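Local coordinates for cobalamin biosynthesis protein CobN (Mycobacterium tuberculosis, PDB 7C6O) that serves as the large catalytic subunit of cobaltochelatase, the enzyme that inserts cobalt into a corrin ring during cobalamin biosynthesis, at residues Ile697-His702 against Asn1125-Ala1130; Val146-Glu151 against Pro169-Pro174; Asp468-Tyr473 against Pro528-Leu533; Lys848-Arg853 against Pro949-Met954. All blocks are in the same frame, centred on the assembly; numbering follows the deposited sequence.

Contact 1. Residues Ile697-His702 against Asn1125-Ala1130; sequences IRDGLH and NPRWMA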
# COMPACT_ATOMS: atom_id res chain seq x y z
N ILE A 697 1.11 -12.05 -20.92
CA ILE A 697 1.73 -10.74 -21.02
C ILE A 697 0.65 -9.73 -21.39
O ILE A 697 -0.43 -10.09 -21.85
CB ILE A 697 2.87 -10.69 -22.07
CG1 ILE A 697 2.32 -10.99 -23.46
CG2 ILE A 697 3.98 -11.68 -21.70
CD1 ILE A 697 3.34 -10.81 -24.57
N ARG A 698 0.95 -8.46 -21.18
CA ARG A 698 -0.04 -7.45 -21.53
C ARG A 698 -0.14 -7.31 -23.04
O ARG A 698 0.86 -7.42 -23.77
CB ARG A 698 0.29 -6.10 -20.88
CG ARG A 698 1.57 -5.43 -21.33
CD ARG A 698 1.74 -4.15 -20.54
NE ARG A 698 3.00 -3.45 -20.79
CZ ARG A 698 4.16 -3.81 -20.26
NH1 ARG A 698 4.23 -4.88 -19.47
NH2 ARG A 698 5.26 -3.11 -20.52
N ASP A 699 -1.36 -7.10 -23.52
CA ASP A 699 -1.71 -7.05 -24.93
C ASP A 699 -2.33 -5.70 -25.27
O ASP A 699 -3.24 -5.59 -26.10
CB ASP A 699 -2.65 -8.20 -25.29
CG ASP A 699 -2.77 -8.41 -26.78
OD1 ASP A 699 -1.73 -8.34 -27.47
OD2 ASP A 699 -3.90 -8.66 -27.26
N GLY A 700 -1.84 -4.66 -24.62
CA GLY A 700 -2.35 -3.32 -24.72
C GLY A 700 -2.25 -2.63 -23.37
O GLY A 700 -1.61 -3.13 -22.45
N LEU A 701 -2.88 -1.47 -23.27
CA LEU A 701 -2.94 -0.72 -22.03
C LEU A 701 -4.39 -0.43 -21.70
O LEU A 701 -5.23 -0.32 -22.60
CB LEU A 701 -2.15 0.59 -22.11
CG LEU A 701 -0.65 0.46 -22.41
CD1 LEU A 701 -0.02 1.83 -22.61
CD2 LEU A 701 0.04 -0.30 -21.30
N HIS A 702 -4.69 -0.31 -20.41
CA HIS A 702 -6.06 -0.02 -20.01
C HIS A 702 -6.38 1.45 -20.27
O HIS A 702 -5.54 2.33 -20.09
CB HIS A 702 -6.28 -0.34 -18.53
CG HIS A 702 -7.69 -0.09 -18.08
ND1 HIS A 702 -8.77 -0.77 -18.61
CD2 HIS A 702 -8.19 0.77 -17.17
CE1 HIS A 702 -9.88 -0.34 -18.03
NE2 HIS A 702 -9.56 0.60 -17.16
N ASN A 1125 8.91 -9.33 -28.12
CA ASN A 1125 7.80 -10.09 -28.66
C ASN A 1125 7.01 -9.21 -29.62
O ASN A 1125 6.48 -8.17 -29.19
CB ASN A 1125 6.91 -10.59 -27.52
CG ASN A 1125 5.85 -11.58 -27.99
OD1 ASN A 1125 5.38 -11.52 -29.12
ND2 ASN A 1125 5.48 -12.49 -27.10
N PRO A 1126 6.90 -9.56 -30.90
CA PRO A 1126 6.18 -8.68 -31.84
C PRO A 1126 4.74 -8.42 -31.44
O PRO A 1126 4.19 -7.37 -31.78
CB PRO A 1126 6.28 -9.43 -33.18
CG PRO A 1126 6.59 -10.85 -32.81
CD PRO A 1126 7.41 -10.77 -31.56
N ARG A 1127 4.10 -9.35 -30.71
CA ARG A 1127 2.73 -9.12 -30.26
C ARG A 1127 2.67 -7.98 -29.24
O ARG A 1127 1.75 -7.16 -29.28
CB ARG A 1127 2.15 -10.40 -29.66
CG ARG A 1127 1.83 -11.48 -30.69
CD ARG A 1127 1.23 -12.71 -30.02
NE ARG A 1127 0.18 -12.36 -29.07
CZ ARG A 1127 -1.08 -12.09 -29.42
NH1 ARG A 1127 -1.45 -12.12 -30.69
NH2 ARG A 1127 -1.97 -11.78 -28.49
N TRP A 1128 3.65 -7.92 -28.33
CA TRP A 1128 3.66 -6.84 -27.35
C TRP A 1128 4.05 -5.51 -27.99
O TRP A 1128 3.47 -4.47 -27.67
CB TRP A 1128 4.61 -7.16 -26.20
CG TRP A 1128 4.66 -6.07 -25.18
CD1 TRP A 1128 3.77 -5.85 -24.17
CD2 TRP A 1128 5.63 -5.02 -25.09
NE1 TRP A 1128 4.13 -4.74 -23.45
CE2 TRP A 1128 5.28 -4.21 -23.99
CE3 TRP A 1128 6.77 -4.69 -25.83
CZ2 TRP A 1128 6.02 -3.10 -23.62
CZ3 TRP A 1128 7.51 -3.58 -25.45
CH2 TRP A 1128 7.13 -2.80 -24.36
N MET A 1129 5.04 -5.52 -28.88
CA MET A 1129 5.44 -4.28 -29.54
C MET A 1129 4.29 -3.72 -30.38
O MET A 1129 4.05 -2.51 -30.37
CB MET A 1129 6.68 -4.51 -30.41
CG MET A 1129 7.92 -4.87 -29.60
SD MET A 1129 9.44 -4.83 -30.57
CE MET A 1129 9.52 -3.09 -30.99
N ALA A 1130 3.57 -4.59 -31.09
CA ALA A 1130 2.43 -4.12 -31.87
C ALA A 1130 1.32 -3.59 -30.97
O ALA A 1130 0.65 -2.61 -31.31
CB ALA A 1130 1.90 -5.25 -32.76
O HOH W 1 -0.82 -7.38 -30.37

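Contact 2. Residues Val146-Glu151 against Pro169-Pro174; sequences VDNLRE and PPVATP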
# COMPACT_ATOMS: atom_id res chain seq x y z
N VAL A 146 -22.26 12.28 33.70
CA VAL A 146 -21.88 13.34 34.63
C VAL A 146 -23.05 13.72 35.53
O VAL A 146 -22.88 13.94 36.73
CB VAL A 146 -21.32 14.55 33.86
CG1 VAL A 146 -20.94 15.66 34.82
CG2 VAL A 146 -20.13 14.14 33.01
N ASP A 147 -24.25 13.81 34.96
CA ASP A 147 -25.42 14.22 35.74
C ASP A 147 -25.70 13.23 36.87
O ASP A 147 -25.95 13.62 38.01
CB ASP A 147 -26.64 14.36 34.84
CG ASP A 147 -26.53 15.52 33.87
OD1 ASP A 147 -25.78 16.47 34.17
OD2 ASP A 147 -27.19 15.48 32.82
N ASN A 148 -25.67 11.93 36.56
CA ASN A 148 -25.97 10.93 37.58
C ASN A 148 -24.90 10.90 38.67
O ASN A 148 -25.22 10.69 39.84
CB ASN A 148 -26.12 9.55 36.94
CG ASN A 148 -27.47 9.36 36.29
OD1 ASN A 148 -28.48 9.88 36.77
ND2 ASN A 148 -27.50 8.63 35.18
N LEU A 149 -23.63 11.10 38.30
CA LEU A 149 -22.59 11.13 39.32
C LEU A 149 -22.74 12.35 40.23
O LEU A 149 -22.44 12.27 41.43
CB LEU A 149 -21.20 11.12 38.67
CG LEU A 149 -20.50 9.76 38.58
CD1 LEU A 149 -20.17 9.23 39.96
CD2 LEU A 149 -21.35 8.76 37.80
N ARG A 150 -23.21 13.47 39.69
CA ARG A 150 -23.43 14.65 40.51
C ARG A 150 -24.60 14.43 41.48
O ARG A 150 -24.49 14.72 42.68
CB ARG A 150 -23.68 15.87 39.63
CG ARG A 150 -24.02 17.14 40.40
CD ARG A 150 -24.11 18.36 39.50
NE ARG A 150 -24.62 18.03 38.17
CZ ARG A 150 -23.89 18.06 37.06
NH1 ARG A 150 -22.62 18.42 37.11
NH2 ARG A 150 -24.44 17.74 35.90
N GLU A 151 -25.71 13.90 40.97
CA GLU A 151 -26.86 13.65 41.84
C GLU A 151 -26.60 12.51 42.82
O GLU A 151 -27.13 12.52 43.93
CB GLU A 151 -28.11 13.36 41.00
CG GLU A 151 -28.50 14.51 40.07
CD GLU A 151 -28.74 15.81 40.81
OE1 GLU A 151 -29.51 15.80 41.80
OE2 GLU A 151 -28.16 16.84 40.41
N PRO A 169 -33.64 12.10 40.85
CA PRO A 169 -33.54 10.65 40.65
C PRO A 169 -32.60 10.32 39.51
O PRO A 169 -32.27 11.19 38.69
CB PRO A 169 -34.99 10.23 40.33
CG PRO A 169 -35.83 11.30 40.93
CD PRO A 169 -35.04 12.57 40.80
N PRO A 170 -32.15 9.06 39.41
CA PRO A 170 -31.29 8.68 38.28
C PRO A 170 -32.00 8.91 36.95
O PRO A 170 -33.20 8.68 36.81
CB PRO A 170 -31.03 7.19 38.52
CG PRO A 170 -31.26 6.99 39.99
CD PRO A 170 -32.34 7.96 40.36
N VAL A 171 -31.24 9.38 35.97
CA VAL A 171 -31.75 9.64 34.63
C VAL A 171 -31.10 8.66 33.66
O VAL A 171 -29.88 8.42 33.72
CB VAL A 171 -31.51 11.10 34.18
CG1 VAL A 171 -32.34 12.05 35.02
CG2 VAL A 171 -30.03 11.46 34.27
N ALA A 172 -31.91 8.08 32.78
CA ALA A 172 -31.38 7.20 31.75
C ALA A 172 -30.60 8.01 30.72
O ALA A 172 -30.93 9.15 30.41
CB ALA A 172 -32.51 6.43 31.08
N THR A 173 -29.54 7.40 30.21
CA THR A 173 -28.75 8.02 29.16
C THR A 173 -28.98 7.29 27.85
O THR A 173 -28.87 6.06 27.81
CB THR A 173 -27.26 7.99 29.52
OG1 THR A 173 -26.97 6.76 30.21
CG2 THR A 173 -26.91 9.17 30.41
N PRO A 174 -29.30 8.00 26.77
CA PRO A 174 -29.64 7.33 25.52
C PRO A 174 -28.43 6.60 24.94
O PRO A 174 -27.28 6.88 25.27
CB PRO A 174 -30.08 8.48 24.60
CG PRO A 174 -30.26 9.67 25.49
CD PRO A 174 -29.34 9.46 26.65
O HOH W 2 -29.71 12.19 38.00

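Contact 3. Residues Asp468-Tyr473 against Pro528-Leu533; sequences DVVTAY and PSHHYL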
# COMPACT_ATOMS: atom_id res chain seq x y z
N ASP A 468 12.88 25.30 8.28
CA ASP A 468 14.33 25.19 8.47
C ASP A 468 14.94 24.22 7.47
O ASP A 468 16.00 24.50 6.89
CB ASP A 468 14.65 24.74 9.90
CG ASP A 468 14.49 25.85 10.92
OD1 ASP A 468 14.24 27.01 10.52
OD2 ASP A 468 14.61 25.55 12.12
N VAL A 469 14.30 23.07 7.25
CA VAL A 469 14.86 22.06 6.35
C VAL A 469 14.75 22.50 4.90
O VAL A 469 15.67 22.30 4.10
CB VAL A 469 14.17 20.71 6.59
CG1 VAL A 469 14.65 19.68 5.59
CG2 VAL A 469 14.43 20.23 8.02
N VAL A 470 13.62 23.11 4.53
CA VAL A 470 13.43 23.55 3.15
C VAL A 470 14.45 24.63 2.79
O VAL A 470 15.09 24.57 1.73
CB VAL A 470 11.99 24.04 2.93
CG1 VAL A 470 11.87 24.74 1.58
CG2 VAL A 470 11.02 22.87 3.01
N THR A 471 14.63 25.62 3.67
CA THR A 471 15.60 26.67 3.38
C THR A 471 17.03 26.16 3.47
O THR A 471 17.92 26.70 2.81
CB THR A 471 15.41 27.86 4.33
OG1 THR A 471 15.52 27.42 5.68
CG2 THR A 471 14.04 28.50 4.12
N ALA A 472 17.27 25.12 4.27
CA ALA A 472 18.62 24.56 4.37
C ALA A 472 19.06 23.97 3.04
O ALA A 472 20.24 24.08 2.66
CB ALA A 472 18.68 23.51 5.47
N TYR A 473 18.14 23.35 2.31
CA TYR A 473 18.47 22.72 1.04
C TYR A 473 18.24 23.63 -0.16
O TYR A 473 18.97 23.54 -1.15
CB TYR A 473 17.67 21.43 0.86
CG TYR A 473 18.19 20.27 1.68
CD1 TYR A 473 17.79 20.08 2.99
CD2 TYR A 473 19.08 19.36 1.12
CE1 TYR A 473 18.27 19.02 3.74
CE2 TYR A 473 19.56 18.29 1.86
CZ TYR A 473 19.16 18.13 3.16
OH TYR A 473 19.63 17.07 3.89
N PRO A 528 10.87 19.04 -0.35
CA PRO A 528 10.38 19.68 -1.58
C PRO A 528 10.94 21.09 -1.70
O PRO A 528 11.21 21.76 -0.70
CB PRO A 528 8.86 19.69 -1.40
CG PRO A 528 8.66 19.69 0.08
CD PRO A 528 9.77 18.81 0.61
N SER A 529 11.11 21.53 -2.94
CA SER A 529 11.64 22.86 -3.22
C SER A 529 10.55 23.91 -3.04
O SER A 529 9.36 23.61 -2.88
CB SER A 529 12.20 22.93 -4.63
OG SER A 529 11.15 22.86 -5.59
N HIS A 530 10.97 25.18 -3.06
CA HIS A 530 9.99 26.27 -3.05
C HIS A 530 9.12 26.23 -4.30
O HIS A 530 7.93 26.57 -4.23
CB HIS A 530 10.70 27.63 -2.96
CG HIS A 530 11.45 27.84 -1.68
ND1 HIS A 530 10.82 27.98 -0.46
CD2 HIS A 530 12.78 27.96 -1.43
CE1 HIS A 530 11.73 28.17 0.48
NE2 HIS A 530 12.92 28.16 -0.08
N HIS A 531 9.68 25.83 -5.44
CA HIS A 531 8.88 25.70 -6.65
C HIS A 531 7.84 24.60 -6.51
O HIS A 531 6.68 24.78 -6.92
CB HIS A 531 9.79 25.43 -7.85
CG HIS A 531 9.06 25.22 -9.13
ND1 HIS A 531 8.84 23.97 -9.67
CD2 HIS A 531 8.48 26.10 -9.99
CE1 HIS A 531 8.16 24.09 -10.80
NE2 HIS A 531 7.93 25.37 -11.02
N TYR A 532 8.23 23.46 -5.94
CA TYR A 532 7.27 22.38 -5.70
C TYR A 532 6.12 22.85 -4.82
O TYR A 532 4.95 22.63 -5.13
CB TYR A 532 8.00 21.19 -5.05
CG TYR A 532 7.18 19.92 -4.97
CD1 TYR A 532 6.16 19.78 -4.04
CD2 TYR A 532 7.43 18.85 -5.83
CE1 TYR A 532 5.41 18.62 -3.96
CE2 TYR A 532 6.69 17.69 -5.76
CZ TYR A 532 5.68 17.58 -4.82
OH TYR A 532 4.93 16.43 -4.74
N LEU A 533 6.45 23.52 -3.71
CA LEU A 533 5.41 23.99 -2.80
C LEU A 533 4.55 25.08 -3.44
O LEU A 533 3.33 25.07 -3.30
CB LEU A 533 6.03 24.50 -1.50
CG LEU A 533 6.79 23.45 -0.68
CD1 LEU A 533 7.58 24.11 0.44
CD2 LEU A 533 5.83 22.42 -0.12

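Contact 4. Residues Lys848-Arg853 against Pro949-Met954; sequences KAVPSR and PHVVTM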
# COMPACT_ATOMS: atom_id res chain seq x y z
N LYS A 848 -2.35 -7.27 10.95
CA LYS A 848 -2.02 -8.19 12.03
C LYS A 848 -2.31 -9.64 11.66
O LYS A 848 -2.10 -10.53 12.49
CB LYS A 848 -2.79 -7.82 13.30
CG LYS A 848 -2.41 -6.45 13.86
CD LYS A 848 -3.42 -5.96 14.89
CE LYS A 848 -3.42 -6.81 16.15
NZ LYS A 848 -2.12 -6.74 16.87
N ALA A 849 -2.77 -9.90 10.43
CA ALA A 849 -3.14 -11.24 9.99
C ALA A 849 -2.27 -11.71 8.83
O ALA A 849 -2.71 -12.51 8.00
CB ALA A 849 -4.62 -11.29 9.60
N VAL A 850 -1.03 -11.22 8.75
CA VAL A 850 -0.10 -11.65 7.71
C VAL A 850 1.16 -12.18 8.38
O VAL A 850 1.66 -11.58 9.34
CB VAL A 850 0.21 -10.51 6.73
CG1 VAL A 850 -1.05 -10.12 5.95
CG2 VAL A 850 0.78 -9.29 7.44
N PRO A 851 1.70 -13.32 7.92
CA PRO A 851 1.18 -14.11 6.80
C PRO A 851 -0.06 -14.92 7.14
O PRO A 851 -0.20 -15.41 8.27
CB PRO A 851 2.35 -15.05 6.47
CG PRO A 851 3.04 -15.23 7.77
CD PRO A 851 2.94 -13.91 8.48
N SER A 852 -0.96 -15.06 6.17
CA SER A 852 -2.06 -15.99 6.30
C SER A 852 -1.53 -17.42 6.21
O SER A 852 -0.36 -17.67 5.90
CB SER A 852 -3.11 -15.75 5.21
OG SER A 852 -2.62 -16.13 3.94
N ARG A 853 -2.42 -18.38 6.49
CA ARG A 853 -2.03 -19.78 6.37
C ARG A 853 -1.70 -20.14 4.92
O ARG A 853 -0.77 -20.92 4.66
CB ARG A 853 -3.14 -20.68 6.92
CG ARG A 853 -3.34 -20.56 8.42
CD ARG A 853 -4.40 -21.52 8.93
NE ARG A 853 -4.54 -21.46 10.38
CZ ARG A 853 -3.82 -22.18 11.23
NH1 ARG A 853 -2.91 -23.03 10.78
NH2 ARG A 853 -4.02 -22.06 12.54
N PRO A 949 4.09 -2.52 10.65
CA PRO A 949 5.01 -2.44 11.79
C PRO A 949 5.00 -3.69 12.65
O PRO A 949 6.04 -4.07 13.19
CB PRO A 949 4.52 -1.21 12.56
CG PRO A 949 3.05 -1.18 12.28
CD PRO A 949 2.90 -1.66 10.85
N HIS A 950 3.84 -4.36 12.77
CA HIS A 950 3.78 -5.61 13.53
C HIS A 950 4.66 -6.68 12.90
O HIS A 950 5.22 -7.52 13.61
CB HIS A 950 2.34 -6.12 13.62
CG HIS A 950 1.33 -5.06 13.95
ND1 HIS A 950 0.83 -4.19 13.01
CD2 HIS A 950 0.71 -4.76 15.11
CE1 HIS A 950 -0.05 -3.38 13.58
NE2 HIS A 950 -0.14 -3.71 14.86
N VAL A 951 4.78 -6.68 11.57
CA VAL A 951 5.58 -7.68 10.88
C VAL A 951 7.07 -7.40 11.06
O VAL A 951 7.87 -8.33 11.23
CB VAL A 951 5.20 -7.75 9.40
CG1 VAL A 951 6.08 -8.75 8.67
CG2 VAL A 951 3.73 -8.11 9.24
N VAL A 952 7.47 -6.13 11.00
CA VAL A 952 8.86 -5.76 11.26
C VAL A 952 9.29 -6.30 12.62
O VAL A 952 10.36 -6.90 12.77
CB VAL A 952 9.04 -4.23 11.18
CG1 VAL A 952 10.43 -3.83 11.66
CG2 VAL A 952 8.79 -3.74 9.76
N THR A 953 8.45 -6.08 13.64
CA THR A 953 8.74 -6.63 14.96
C THR A 953 8.71 -8.15 14.94
O THR A 953 9.54 -8.80 15.58
CB THR A 953 7.74 -6.08 15.97
OG1 THR A 953 7.74 -4.65 15.92
CG2 THR A 953 8.10 -6.52 17.37
N MET A 954 7.76 -8.73 14.20
CA MET A 954 7.66 -10.19 14.12
C MET A 954 8.92 -10.81 13.54
O MET A 954 9.44 -11.80 14.07
CB MET A 954 6.44 -10.57 13.28
CG MET A 954 6.28 -12.07 13.07
SD MET A 954 5.17 -12.47 11.70
CE MET A 954 3.68 -11.61 12.18
O HOH W 3 -1.68 -3.93 17.59

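Contact 1. Residues Ile697-His702 against Asn1125-Ala1130
Asp699 OD1 is approached by water 1 and by Arg1127. The water donates to OD1 at 3.2 Å and to Arg1127 O at 2.8 Å, tying the carboxylate to the helix. Arg1127 NH2 stands 3.6 Å from the same OD1, which lies well out of the guanidinium plane, a salt bridge of charge without a directed N-H. Trp1128 CG, anti to the backbone N (chi1 179°), sends the indole off the helix to Arg698; the two side chains run side by side, their planes 87° apart. Trp1128 NE1 sits over the guanidinium face, 3.2 Å from Arg698 NE at the ring's edge; both atoms are donors. Arg698 NH1 forms a salt bridge with Asp1070, while Arg1122 makes the cation-pi contact with the indole. In the ring plane, Trp1128 CD1 lies 3.3 Å from Arg698 O. Ile697 CD1 lies 3.7 Å from Asn1125 ND2, already hydrogen-bonded to Ala1121 O and Ala620 O. Asn1125 OD1 accepts from Arg1127 N, above its carbonyl plane, at 3.0 Å, a capping bond from the N-cap residue. The arrangement sets the edge strand of a two-stranded antiparallel sheet, 617-619 with 696-698, against the capped N-terminal turn of helix 1126-1132.

Contact 2. Residues Val146-Glu151 against Pro169-Pro174
The carboxamide of Asn148 meets the backbone of Val171 edge-on, both of its polar atoms being engaged near its own plane. OD1 accepts from Val171 N at 2.9 Å, on a lone pair and nearly straight at 172°. ND2 gives a hydrogen to Val171 O at 2.8 Å, equally straight, with the acceptor only 5° out of the amide plane. Two carbons come up to OD1 from opposite sides of that plane: Val171 CG2 at 3.3 Å and Pro170 CA at 3.4 Å. With CG anti to its own carbonyl carbon (chi1 -79°), the Asn148 side chain reaches out from the helix to the extended chain. OD1 also receives water 2 at 2.9 Å, and the same water donates to Pro169 O at 2.8 Å, carrying the link two residues further back. ND2 has a second acceptor in Gly144 O, one turn earlier, so a total of four hydrogen bonds fixes the rotation of the amide. Nearby, Pro170 rests on helix 131-143, and Thr173 OG1 bonds to His143 O. Chemically, one neutral carboxamide does the work of the N-H and C=O of a single residue in a hydrogen-bonded antiparallel pair, pinning the segment after helix 146-161 to that helix's first turn without any charge.

Contact 3. Residues Asp468-Tyr473 against Pro528-Leu533
Val470 CG1 stands anti to its backbone N (chi1 169°), and the His530 imidazole is swung anti to its own carbonyl carbon (chi1 -65°); together these settings lay the methyl over the imidazole face. The contact is a CH-pi one: CG1 is 4.0 Å from the centroid of the His530 ring and 26° off its normal. Because it is displaced toward the rim, the methyl comes nearest to His530 CE1, at 3.6 Å, the carbon between the two nitrogens. Val470 CG1 also lies 3.8 Å from Pro528 O. The other branch, Val470 CG2, points to Leu533 CD1 at 4.5 Å, a looser apolar touch one turn further along the second helix. Thr471 CG2 meets the imidazole at its edge, 4.3 Å from His530 CE1. Both ring nitrogens are hydrogen-bonded beyond the two segments, ND1 with the hydroxyl of Tyr455 and NE2 with Gly475 O, while Phe459 meets the ring edge-to-face. The helix start is fixed separately by Ser529, the N-cap, whose OG accepts from Tyr532 N at 3.0 Å. No hydrogen bond joins residues 468-473 to 528-533. Apolar and CH-pi contact joins these segments, and the NE2 bond to Gly475 O adds a polar tie at the end of helix 464-474; with the Tyr455 bond it sets the imidazole's rotation, NE2 giving its hydrogen to a carbonyl that can only accept.

Contact 4. Residues Lys848-Arg853 against Pro949-Met954
The chain from Lys848 runs past the first turns of helix 949-963, with Lys848 CA 6.5 Å from His950 CA and Val850 CA 7.6 Å from Val951 CA, and it turns at a cis peptide bond before Pro851. Lys848 CG sits over the centre of the His950 ring, 3.7 Å from the centroid and 10° off the normal, a well-centred CH-pi contact. Bends at chi3 (67°) and chi4 (64°) curl the chain so that NZ stays on the same face, out past the rim near CD2. Its NZ thereby reaches water 3 at 2.9 Å, and this water lies in the ring plane at the edge, 3.1 Å from His950 NE2. While sharing the water, NZ itself stays within van der Waals range of the ring. Further along, Val850 CG2 and Val951 CG2 meet at 3.7 Å, the two side chains nearly at right angles. Met954 approaches last: its CE lies 3.5 Å from Val850 O, and its SD is 4.2 Å from Pro851 CD. Ile898 of helix 896-905 touches both Pro851 and Val951. A glycerol, probably from the crystallisation liquor, binds Ala849 O close to Val850. The arrangement is a cis-proline turn packed on a helix; it leads through the N-cap Ser852 into helix 853-874, just ahead of strand 880-885 in the eight-stranded mixed sheet.

How the contacts relate
Contact 4 lies most centrally, about 15 Å from the centre of the chain, and its centre is about 37 Å from those of both contact 1 and contact 3. In sequence it is nested inside the long loop that contact 1 closes, whereas contacts 2 and 3 each close before contact 1 opens. Contact 2 is the outlier: its centre is about 47 Å from the centre of the chain and about 70 Å from that of contact 1, on the opposite side. It belongs to the N-terminal part, which also carries the sodium site of Asp125 and Ser127. No two contacts touch, the nearest atoms being about 23 Å apart between contacts 1 and 3.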